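Local coordinates for odorant binding protein OBP69a (Ceratitis capitata, PDB 6HHE) that probably binds small odorant molecules, as a secreted insect odorant-binding protein of the PBP/GOBP family, at residues A[57-60]-A[64-67]; A[12-17]-A[52-57]. All blocks are in the same frame, centred on the assembly; numbering follows the deposited sequence.

Both contacts belong to one small all-helical chain, and their centres lie about 13 Å apart. Helix 10-22 comes first and supplies residues 12-17 of contact 2; its partner, residues 52-57, follows 35 residues later at the end of helix 42-55. Leu57 then opens contact 1, where the chain doubles back so that 64-67 meets 57-60 before helix 69-72 begins. Besides sharing Leu57, the two touch directly: Ile58 CG2 lies 3.8 Å from Leu52 CB. Contact 2 is a surface contact between two helices, whereas contact 1 is mostly buried. Helix 42-55 also carries Cys46 and Cys50, which are disulfide-bonded to Cys97 and Cys18, so its trailing loop starts from a cross-linked helix.

Contact 1 (A[57-60]-A[64-67]); sequences LIDA and VHLD
The imidazole of His65 points the NE2 edge of its ring at the carboxylate of Asp59, the two planes 60° apart. NE2 of His65 donates to OD2 of Asp59 over 2.8 Å in a nearly straight bond; the acceptor lies close to the ring plane, but the donor sits above the carboxylate plane. With CG between backbone N and carbonyl carbon (chi1 66°), Asp59 turns OD2 to this ring and OD1 to Ile63 N, gripping the backbone just ahead of Val64. Replacing His65 by an alanine would probably leave OD2 of Asp59 without its ring donor, the carboxylate held through OD1 alone among the bonds described. Alongside this polar pair, His65 N hydrogen-bonds Leu57 O at 2.7 Å, and Val64 CA makes a CH...O contact of 3.3 Å with that same Leu57 O. The apolar branches cross obliquely: Ile58 CD1 lies 3.9 Å from Val64 CG2, and Leu57 CD1 meets Leu66 CD1 at 4.1 Å. Leu52 of helix 42-55 packs on Leu57 and Ile58, and Tyr107 of helix 96-110 on Val64 and Leu66. The arrangement is a loop closed by a single beta bridge, Ile58 with Val64, and a His-carboxylate hydrogen bond, linking helices 42-55 and 69-72 of the helical odorant-binding protein fold.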
ATOM      1  N   LEU A  57      -5.368   7.061  -3.832  1.00 30.79           N
ATOM      2  CA  LEU A  57      -5.746   6.831  -2.437  1.00 28.67           C
ATOM      3  C   LEU A  57      -5.022   7.713  -1.423  1.00 28.46           C
ATOM      4  O   LEU A  57      -5.304   7.598  -0.219  1.00 31.00           O
ATOM      5  CB  LEU A  57      -5.527   5.361  -2.076  1.00 31.76           C
ATOM      6  CG  LEU A  57      -6.269   4.459  -3.048  1.00 27.33           C
ATOM      7  CD1 LEU A  57      -5.964   3.056  -2.736  1.00 28.54           C
ATOM      8  CD2 LEU A  57      -7.786   4.693  -2.933  1.00 32.39           C
ATOM      9  N   ILE A  58      -4.091   8.557  -1.857  1.00 30.08           N
ATOM     10  CA  ILE A  58      -3.440   9.469  -0.933  1.00 33.22           C
ATOM     11  C   ILE A  58      -3.258  10.796  -1.655  1.00 39.42           C
ATOM     12  O   ILE A  58      -2.874  10.834  -2.831  1.00 37.50           O
ATOM     13  CB  ILE A  58      -2.114   8.869  -0.412  1.00 31.69           C
ATOM     14  CG1 ILE A  58      -1.579   9.681   0.776  1.00 31.12           C
ATOM     15  CG2 ILE A  58      -1.106   8.758  -1.539  1.00 34.54           C
ATOM     16  CD1 ILE A  58      -0.359   9.071   1.494  1.00 29.71           C
ATOM     17  N   ASP A  59      -3.565  11.884  -0.963  1.00 39.07           N
ATOM     18  CA  ASP A  59      -3.642  13.185  -1.616  1.00 39.47           C
ATOM     19  C   ASP A  59      -2.359  13.974  -1.386  1.00 46.18           C
ATOM     20  O   ASP A  59      -1.426  13.516  -0.726  1.00 38.15           O
ATOM     21  CB  ASP A  59      -4.877  13.954  -1.139  1.00 40.52           C
ATOM     22  CG  ASP A  59      -4.824  14.344   0.331  1.00 44.49           C
ATOM     23  OD1 ASP A  59      -3.736  14.423   0.926  1.00 42.89           O
ATOM     24  OD2 ASP A  59      -5.904  14.597   0.901  1.00 44.73           O
ATOM     25  N   ALA A  60      -2.323  15.197  -1.926  1.00 47.11           N
ATOM     26  CA  ALA A  60      -1.116  16.011  -1.819  1.00 51.82           C
ATOM     27  C   ALA A  60      -0.804  16.414  -0.386  1.00 49.92           C
ATOM     28  O   ALA A  60       0.330  16.802  -0.101  1.00 53.33           O
ATOM     29  CB  ALA A  60      -1.243  17.266  -2.686  1.00 56.67           C
ATOM     30  N   VAL A  64      -4.822   9.828   3.587  1.00 33.96           N
ATOM     31  CA  VAL A  64      -5.250   8.631   2.877  1.00 29.66           C
ATOM     32  C   VAL A  64      -6.766   8.605   2.769  1.00 31.12           C
ATOM     33  O   VAL A  64      -7.467   8.863   3.749  1.00 40.51           O
ATOM     34  CB  VAL A  64      -4.719   7.400   3.611  1.00 27.68           C
ATOM     35  CG1 VAL A  64      -5.187   6.118   2.940  1.00 25.45           C
ATOM     36  CG2 VAL A  64      -3.183   7.496   3.699  1.00 29.80           C
ATOM     37  N   HIS A  65      -7.265   8.220   1.601  1.00 28.12           N
ATOM     38  CA  HIS A  65      -8.711   8.145   1.342  1.00 28.31           C
ATOM     39  C   HIS A  65      -9.057   6.780   0.791  1.00 28.59           C
ATOM     40  O   HIS A  65      -9.513   6.636  -0.335  1.00 29.99           O
ATOM     41  CB  HIS A  65      -9.138   9.238   0.375  1.00 33.88           C
ATOM     42  CG  HIS A  65      -8.707  10.604   0.791  1.00 39.67           C
ATOM     43  ND1 HIS A  65      -9.281  11.270   1.854  1.00 47.95           N
ATOM     44  CD2 HIS A  65      -7.748  11.424   0.305  1.00 39.76           C
ATOM     45  CE1 HIS A  65      -8.703  12.449   1.995  1.00 44.24           C
ATOM     46  NE2 HIS A  65      -7.766  12.566   1.071  1.00 44.88           N
ATOM     47  N   LEU A  66      -8.824   5.747   1.596  1.00 24.44           N
ATOM     48  CA  LEU A  66      -9.144   4.400   1.156  1.00 24.05           C
ATOM     49  C   LEU A  66     -10.641   4.244   0.910  1.00 26.02           C
ATOM     50  O   LEU A  66     -11.061   3.401   0.107  1.00 26.40           O
ATOM     51  CB  LEU A  66      -8.643   3.424   2.218  1.00 22.50           C
ATOM     52  CG  LEU A  66      -8.566   1.982   1.761  1.00 23.02           C
ATOM     53  CD1 LEU A  66      -7.366   1.807   0.853  1.00 28.15           C
ATOM     54  CD2 LEU A  66      -8.401   1.078   2.937  1.00 21.22           C
ATOM     55  N   ASP A  67     -11.465   5.040   1.598  1.00 25.72           N
ATOM     56  CA  ASP A  67     -12.896   4.934   1.398  1.00 24.87           C
ATOM     57  C   ASP A  67     -13.313   5.245  -0.035  1.00 35.51           C
ATOM     58  O   ASP A  67     -14.430   4.894  -0.415  1.00 28.45           O
ATOM     59  CB  ASP A  67     -13.599   5.812   2.420  1.00 26.39           C
ATOM     60  CG  ASP A  67     -13.147   7.262   2.401  1.00 32.71           C
ATOM     61  OD1 ASP A  67     -11.963   7.595   2.173  1.00 32.35           O
ATOM     62  OD2 ASP A  67     -14.004   8.119   2.680  1.00 33.43           O
TER

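Contact 2 (A[12-17]-A[52-57]); sequences KKLTNL and LDKIGL
With CG anti to the backbone N (chi1 -162°), Leu14 extends its isobutyl group from helix 10-22 toward the last turn of helix 42-55. There its branch point meets the root of Lys54: Leu14 CG lies 3.8 Å from Lys54 CB. Lys54 CB sits over the fork of the leucine, with Leu14 CD1 at 3.9 Å and Leu14 CD2 at 4.0 Å from it. Leu14 CD1 also reaches Ile55 CG1 at 3.8 Å, and here the two side chains cross at about a right angle. The lysine approaches with its CB, then bends at chi2 (28°), and its outer chain leads away from residues 12-17. Its ammonium group forms a salt bridge with Glu21, farther along helix 10-22, so Lys54 joins the two helices twice, by its apolar base and by its charged end. Between residues 12-17 and 52-57 themselves the contact is purely apolar, and it buries 168 Å² in all. In this all-helical odorant-binding protein fold, helices 10-22 and 42-55 are also joined covalently by the Cys18-Cys50 disulfide; the Leu14 contact and the Lys54-Glu21 salt bridge add two non-covalent links. Just beyond Ile55 the helix ends in a Schellman motif. Gly56 takes a positive phi (87°), at which a side chain would collide with the carbonyl O of Ile55. Two backbone hydrogen bonds close the final turn, Leu57 N to Leu52 O at 2.8 Å and Gly56 N to Asp53 O at 3.0 Å.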
ATOM      1  N   LYS A  12       0.129  -4.906 -13.063  1.00 55.81           N
ATOM      2  CA  LYS A  12       1.527  -5.096 -13.429  1.00 61.97           C
ATOM      3  C   LYS A  12       2.107  -3.848 -14.086  1.00 57.76           C
ATOM      4  O   LYS A  12       3.272  -3.509 -13.846  1.00 50.69           O
ATOM      5  CB  LYS A  12       1.666  -6.316 -14.339  1.00 73.10           C
ATOM      6  CG  LYS A  12       1.315  -7.644 -13.656  1.00 83.80           C
ATOM      7  CD  LYS A  12       2.479  -8.210 -12.823  1.00 86.53           C
ATOM      8  CE  LYS A  12       2.561  -7.632 -11.416  1.00 86.22           C
ATOM      9  NZ  LYS A  12       3.948  -7.730 -10.883  1.00 86.42           N
ATOM     10  N   LYS A  13       1.318  -3.155 -14.915  1.00 46.45           N
ATOM     11  CA  LYS A  13       1.770  -1.884 -15.476  1.00 47.13           C
ATOM     12  C   LYS A  13       2.084  -0.895 -14.369  1.00 40.74           C
ATOM     13  O   LYS A  13       3.126  -0.227 -14.388  1.00 35.66           O
ATOM     14  CB  LYS A  13       0.707  -1.304 -16.411  1.00 51.12           C
ATOM     15  CG  LYS A  13       0.535  -2.083 -17.702  1.00 59.90           C
ATOM     16  CD  LYS A  13      -0.398  -1.384 -18.681  1.00 63.01           C
ATOM     17  CE  LYS A  13      -1.813  -1.254 -18.134  1.00 66.48           C
ATOM     18  NZ  LYS A  13      -2.795  -0.884 -19.201  1.00 71.33           N
ATOM     19  N   LEU A  14       1.176  -0.778 -13.402  1.00 38.87           N
ATOM     20  CA  LEU A  14       1.367   0.134 -12.280  1.00 40.96           C
ATOM     21  C   LEU A  14       2.626  -0.228 -11.486  1.00 35.06           C
ATOM     22  O   LEU A  14       3.445   0.645 -11.143  1.00 33.23           O
ATOM     23  CB  LEU A  14       0.110   0.093 -11.408  1.00 44.82           C
ATOM     24  CG  LEU A  14      -0.183   1.205 -10.409  1.00 46.02           C
ATOM     25  CD1 LEU A  14      -1.671   1.245 -10.123  1.00 48.44           C
ATOM     26  CD2 LEU A  14       0.542   0.929  -9.159  1.00 47.75           C
ATOM     27  N   THR A  15       2.784  -1.520 -11.164  1.00 33.90           N
ATOM     28  CA  THR A  15       3.938  -1.979 -10.392  1.00 31.33           C
ATOM     29  C   THR A  15       5.234  -1.642 -11.104  1.00 31.72           C
ATOM     30  O   THR A  15       6.190  -1.179 -10.469  1.00 29.33           O
ATOM     31  CB  THR A  15       3.847  -3.490 -10.153  1.00 41.04           C
ATOM     32  OG1 THR A  15       2.700  -3.740  -9.362  1.00 39.25           O
ATOM     33  CG2 THR A  15       5.088  -4.038  -9.399  1.00 32.97           C
ATOM     34  N   ASN A  16       5.288  -1.887 -12.411  1.00 32.16           N
ATOM     35  CA  ASN A  16       6.473  -1.568 -13.204  1.00 34.58           C
ATOM     36  C   ASN A  16       6.861  -0.119 -13.052  1.00 32.76           C
ATOM     37  O   ASN A  16       8.033   0.190 -12.810  1.00 30.80           O
ATOM     38  CB  ASN A  16       6.245  -1.846 -14.693  1.00 48.46           C
ATOM     39  CG  ASN A  16       7.334  -1.186 -15.592  1.00 57.24           C
ATOM     40  OD1 ASN A  16       8.497  -1.602 -15.555  1.00 55.41           O
ATOM     41  ND2 ASN A  16       6.951  -0.166 -16.405  1.00 47.18           N
ATOM     42  N   LEU A  17       5.916   0.794 -13.331  1.00 28.30           N
ATOM     43  CA  LEU A  17       6.188   2.223 -13.237  1.00 30.30           C
ATOM     44  C   LEU A  17       6.751   2.581 -11.875  1.00 26.31           C
ATOM     45  O   LEU A  17       7.763   3.291 -11.757  1.00 26.08           O
ATOM     46  CB  LEU A  17       4.915   3.040 -13.478  1.00 34.39           C
ATOM     47  CG  LEU A  17       4.353   3.199 -14.882  1.00 42.92           C
ATOM     48  CD1 LEU A  17       3.127   4.090 -14.784  1.00 36.67           C
ATOM     49  CD2 LEU A  17       5.384   3.785 -15.777  1.00 37.52           C
ATOM     50  N   LEU A  52      -0.146   3.829  -3.887  1.00 24.29           N
ATOM     51  CA  LEU A  52      -1.324   4.526  -3.363  1.00 27.19           C
ATOM     52  C   LEU A  52      -1.650   5.760  -4.188  1.00 31.31           C
ATOM     53  O   LEU A  52      -2.828   6.064  -4.445  1.00 31.58           O
ATOM     54  CB  LEU A  52      -1.102   4.931  -1.902  1.00 27.22           C
ATOM     55  CG  LEU A  52      -1.033   3.767  -0.944  1.00 24.50           C
ATOM     56  CD1 LEU A  52      -0.744   4.329   0.450  1.00 26.31           C
ATOM     57  CD2 LEU A  52      -2.314   2.927  -0.879  1.00 26.16           C
ATOM     58  N   ASP A  53      -0.622   6.489  -4.608  1.00 28.22           N
ATOM     59  CA  ASP A  53      -0.835   7.719  -5.355  1.00 27.00           C
ATOM     60  C   ASP A  53      -1.382   7.423  -6.742  1.00 31.19           C
ATOM     61  O   ASP A  53      -2.296   8.117  -7.206  1.00 34.25           O
ATOM     62  CB  ASP A  53       0.476   8.496  -5.425  1.00 26.69           C
ATOM     63  CG  ASP A  53       0.353   9.745  -6.279  1.00 44.08           C
ATOM     64  OD1 ASP A  53      -0.178  10.755  -5.780  1.00 45.15           O
ATOM     65  OD2 ASP A  53       0.762   9.700  -7.452  1.00 51.75           O
ATOM     66  N   LYS A  54      -0.881   6.360  -7.390  1.00 29.94           N
ATOM     67  CA  LYS A  54      -1.326   5.987  -8.738  1.00 30.24           C
ATOM     68  C   LYS A  54      -2.793   5.583  -8.739  1.00 36.78           C
ATOM     69  O   LYS A  54      -3.508   5.821  -9.729  1.00 39.97           O
ATOM     70  CB  LYS A  54      -0.479   4.823  -9.275  1.00 30.32           C
ATOM     71  CG  LYS A  54       0.737   5.153 -10.192  1.00 43.55           C
ATOM     72  CD  LYS A  54       1.355   6.478  -9.953  1.00 43.30           C
ATOM     73  CE  LYS A  54       2.698   6.592 -10.712  1.00 36.70           C
ATOM     74  NZ  LYS A  54       3.562   7.703 -10.260  1.00 39.30           N
ATOM     75  N   ILE A  55      -3.248   4.949  -7.660  1.00 30.73           N
ATOM     76  CA  ILE A  55      -4.644   4.541  -7.535  1.00 30.99           C
ATOM     77  C   ILE A  55      -5.529   5.678  -7.060  1.00 36.97           C
ATOM     78  O   ILE A  55      -6.759   5.573  -7.128  1.00 45.36           O
ATOM     79  CB  ILE A  55      -4.740   3.328  -6.600  1.00 32.65           C
ATOM     80  CG1 ILE A  55      -3.872   2.196  -7.128  1.00 35.85           C
ATOM     81  CG2 ILE A  55      -6.194   2.808  -6.493  1.00 31.44           C
ATOM     82  CD1 ILE A  55      -3.770   1.065  -6.226  1.00 33.75           C
ATOM     83  N   GLY A  56      -4.955   6.778  -6.627  1.00 34.63           N
ATOM     84  CA  GLY A  56      -5.729   7.881  -6.114  1.00 31.96           C
ATOM     85  C   GLY A  56      -6.087   7.836  -4.648  1.00 39.74           C
ATOM     86  O   GLY A  56      -7.018   8.538  -4.243  1.00 39.83           O
ATOM     87  N   LEU A  57      -5.368   7.061  -3.832  1.00 30.79           N
ATOM     88  CA  LEU A  57      -5.746   6.831  -2.437  1.00 28.67           C
ATOM     89  C   LEU A  57      -5.022   7.713  -1.423  1.00 28.46           C
ATOM     90  O   LEU A  57      -5.304   7.598  -0.219  1.00 31.00           O
ATOM     91  CB  LEU A  57      -5.527   5.361  -2.076  1.00 31.76           C
ATOM     92  CG  LEU A  57      -6.269   4.459  -3.048  1.00 27.33           C
ATOM     93  CD1 LEU A  57      -5.964   3.056  -2.736  1.00 28.54           C
ATOM     94  CD2 LEU A  57      -7.786   4.693  -2.933  1.00 32.39           C
TER